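Local coordinates for amyloid beta A4 protein-binding family B member 1 (Homo sapiens, PDB 2HO2) that binds polyproline sequences such as that of hMena through its WW domain and probably associates with the amyloid beta A4 protein, at residues 9-14 and 18-23. Numbering follows the deposited sequence. Where two conformers were deposited one is given.
Sequences MRVQDT and YYWHIP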
loop_
_atom_site.group_PDB
_atom_site.type_symbol
_atom_site.label_atom_id
_atom_site.label_comp_id
_atom_site.label_asym_id
_atom_site.label_seq_id
_atom_site.Cartn_x
_atom_site.Cartn_y
_atom_site.Cartn_z
ATOM N N MET A 9 -3.127 -0.293 -3.596
ATOM C CA MET A 9 -2.419 -1.517 -3.944
ATOM C C MET A 9 -1.786 -2.138 -2.724
ATOM O O MET A 9 -1.389 -1.516 -1.757
ATOM C CB MET A 9 -1.328 -1.301 -4.995
ATOM C CG MET A 9 -1.761 -0.523 -6.197
ATOM S SD MET A 9 -0.773 -0.689 -7.699
ATOM C CE MET A 9 -1.981 -0.099 -8.886
ATOM N N ARG A 10 -1.724 -3.431 -2.785
ATOM C CA ARG A 10 -1.068 -4.251 -1.796
ATOM C C ARG A 10 0.434 -4.360 -2.087
ATOM O O ARG A 10 0.849 -4.644 -3.199
ATOM C CB ARG A 10 -1.728 -5.660 -1.855
ATOM C CG ARG A 10 -1.692 -6.444 -0.719
ATOM C CD ARG A 10 -2.524 -7.762 -1.012
ATOM N NE ARG A 10 -3.953 -7.719 -0.651
ATOM C CZ ARG A 10 -4.982 -7.624 -1.488
ATOM N NH1 ARG A 10 -4.853 -7.502 -2.813
ATOM N NH2 ARG A 10 -6.193 -7.596 -0.972
ATOM N N VAL A 11 1.244 -4.112 -1.073
ATOM C CA VAL A 11 2.710 -4.178 -1.146
ATOM C C VAL A 11 3.184 -5.263 -0.203
ATOM O O VAL A 11 2.803 -5.285 0.943
ATOM C CB VAL A 11 3.341 -2.811 -0.787
ATOM C CG1 VAL A 11 4.839 -2.881 -0.935
ATOM C CG2 VAL A 11 2.718 -1.708 -1.684
ATOM N N GLN A 12 4.032 -6.179 -0.655
ATOM C CA GLN A 12 4.652 -7.160 0.292
ATOM C C GLN A 12 6.041 -6.757 0.848
ATOM O O GLN A 12 6.906 -6.241 0.136
ATOM C CB GLN A 12 4.708 -8.554 -0.287
ATOM C CG GLN A 12 3.346 -8.969 -0.910
ATOM C CD GLN A 12 3.142 -10.513 -1.025
ATOM O OE1 GLN A 12 3.923 -11.322 -0.492
ATOM N NE2 GLN A 12 2.077 -10.912 -1.718
ATOM N N ASP A 13 6.280 -6.815 2.153
ATOM C CA ASP A 13 7.675 -6.638 2.563
ATOM C C ASP A 13 7.993 -7.813 3.447
ATOM O O ASP A 13 7.174 -8.714 3.503
ATOM C CB ASP A 13 7.965 -5.277 3.168
ATOM C CG ASP A 13 7.490 -5.130 4.577
ATOM O OD1 ASP A 13 6.841 -6.044 5.118
ATOM O OD2 ASP A 13 7.837 -4.082 5.150
ATOM N N THR A 14 9.150 -7.807 4.114
ATOM C CA THR A 14 9.599 -8.989 4.822
ATOM C C THR A 14 8.679 -9.350 5.981
ATOM O O THR A 14 8.473 -10.537 6.272
ATOM C CB THR A 14 11.093 -8.860 5.253
ATOM O OG1 THR A 14 11.270 -7.716 6.093
ATOM C CG2 THR A 14 11.966 -8.706 4.032
ATOM N N TYR A 18 1.396 -4.660 3.356
ATOM C CA TYR A 18 0.764 -3.414 3.687
ATOM C C TYR A 18 0.109 -2.847 2.445
ATOM O O TYR A 18 0.110 -3.450 1.388
ATOM C CB TYR A 18 1.754 -2.436 4.319
ATOM C CG TYR A 18 2.892 -1.955 3.441
ATOM C CD1 TYR A 18 4.026 -2.709 3.264
ATOM C CD2 TYR A 18 2.808 -0.736 2.799
ATOM C CE1 TYR A 18 5.093 -2.237 2.537
ATOM C CE2 TYR A 18 3.858 -0.238 2.107
ATOM C CZ TYR A 18 5.006 -0.987 1.973
ATOM O OH TYR A 18 6.109 -0.527 1.252
ATOM N N TYR A 19 -0.452 -1.656 2.609
ATOM C CA TYR A 19 -1.279 -1.042 1.571
ATOM C C TYR A 19 -0.802 0.357 1.255
ATOM O O TYR A 19 -0.459 1.121 2.153
ATOM C CB TYR A 19 -2.732 -1.047 1.999
ATOM C CG TYR A 19 -3.217 -2.422 2.341
ATOM C CD1 TYR A 19 -3.693 -3.276 1.385
ATOM C CD2 TYR A 19 -3.095 -2.921 3.635
ATOM C CE1 TYR A 19 -4.046 -4.561 1.702
ATOM C CE2 TYR A 19 -3.427 -4.242 3.939
ATOM C CZ TYR A 19 -3.912 -5.048 2.977
ATOM O OH TYR A 19 -4.307 -6.336 3.273
ATOM N N TRP A 20 -0.805 0.677 -0.027
ATOM C CA TRP A 20 -0.361 1.950 -0.576
ATOM C C TRP A 20 -1.468 2.601 -1.378
ATOM O O TRP A 20 -2.036 1.976 -2.310
ATOM C CB TRP A 20 0.851 1.675 -1.475
ATOM C CG TRP A 20 1.362 2.821 -2.288
ATOM C CD1 TRP A 20 1.268 4.160 -2.069
ATOM C CD2 TRP A 20 2.020 2.659 -3.532
ATOM N NE1 TRP A 20 1.903 4.849 -3.100
ATOM C CE2 TRP A 20 2.324 3.949 -4.024
ATOM C CE3 TRP A 20 2.335 1.559 -4.303
ATOM C CZ2 TRP A 20 2.974 4.161 -5.241
ATOM C CZ3 TRP A 20 2.992 1.786 -5.529
ATOM C CH2 TRP A 20 3.297 3.061 -5.956
ATOM N N HIS A 21 -1.806 3.822 -0.992
ATOM C CA HIS A 21 -2.835 4.598 -1.713
ATOM C C HIS A 21 -2.089 5.462 -2.692
ATOM O O HIS A 21 -1.441 6.427 -2.330
ATOM C CB HIS A 21 -3.612 5.430 -0.748
ATOM C CG HIS A 21 -4.747 6.167 -1.377
ATOM N ND1 HIS A 21 -4.777 7.542 -1.428
ATOM C CD2 HIS A 21 -5.886 5.703 -1.925
ATOM C CE1 HIS A 21 -5.916 7.891 -1.989
ATOM N NE2 HIS A 21 -6.594 6.794 -2.328
ATOM N N ILE A 22 -2.186 5.109 -3.957
ATOM C CA ILE A 22 -1.404 5.792 -4.997
ATOM C C ILE A 22 -1.654 7.296 -5.084
ATOM O O ILE A 22 -0.732 8.057 -5.202
ATOM C CB ILE A 22 -1.640 5.151 -6.377
ATOM C CG1 ILE A 22 -0.619 4.025 -6.584
ATOM C CG2 ILE A 22 -1.545 6.195 -7.505
ATOM C CD1 ILE A 22 -0.783 2.844 -5.607
ATOM N N PRO A 23 -2.916 7.749 -5.015
ATOM C CA PRO A 23 -3.095 9.203 -5.188
ATOM C C PRO A 23 -2.475 10.081 -4.142
ATOM O O PRO A 23 -2.137 11.235 -4.379
ATOM C CB PRO A 23 -4.646 9.335 -5.152
ATOM C CG PRO A 23 -5.138 8.043 -5.691
ATOM C CD PRO A 23 -4.192 7.027 -5.028
HETATM O O HOH W 1 -4.613 -8.859 1.983
#
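The carbonyl oxygen of Tyr-18 takes an almost straight hydrogen bond (179° at the hydrogen) from the amide of Val-11, N to O 2.8 Å, and a CA-H...O contact from Arg-10. Tyr-18 N returns a bond to Val-11 O, and Met-9 and Trp-20 exchange a second such couple, as antiparallel hydrogen-bonded pairs do. On the face carrying Val-11, Tyr-18 and Trp-20, the tyrosine CG is wedged between its own backbone N and carbonyl carbon (chi1 65°), which turns the ring across Val-11. Val-11 CB sits over one face of the Tyr-18 ring, 3.8 Å from its centroid, a CH-pi contact, while Val-11 CG1 reaches Tyr-18 CZ at 3.5 Å. Branched at CB, valine suits a strand and offers CG2 to Trp-20 CB. All three pack on apolar parts of the bound peptide, making this the ligand-binding face. The phenol hydroxyl is hydrogen-bonded to the peptide backbone, so a leucine in place of Tyr-18 would probably leave that group without its mate and deprive Val-11 CB of its flat ring face. On the opposite face Arg-10 and Tyr-19 lie side by side, guanidinium and ring planes 74° apart, with Arg-10 CG 3.9 Å from Tyr-19 CE1. One water joins Arg-10 NE to Tyr-19 OH, while Arg-10 NH1 forms a salt bridge with Asp-3; the long arginine thus lends CG to the ring and charge to the carboxylate. Tyr-19's broad aromatic ring suits packing on Pro-31 and Pro-32. Strands 8-12 and 17-21 form the first hairpin of the three-stranded WW sheet, with 17-21 in the middle, its other edge paired to strand 26-28.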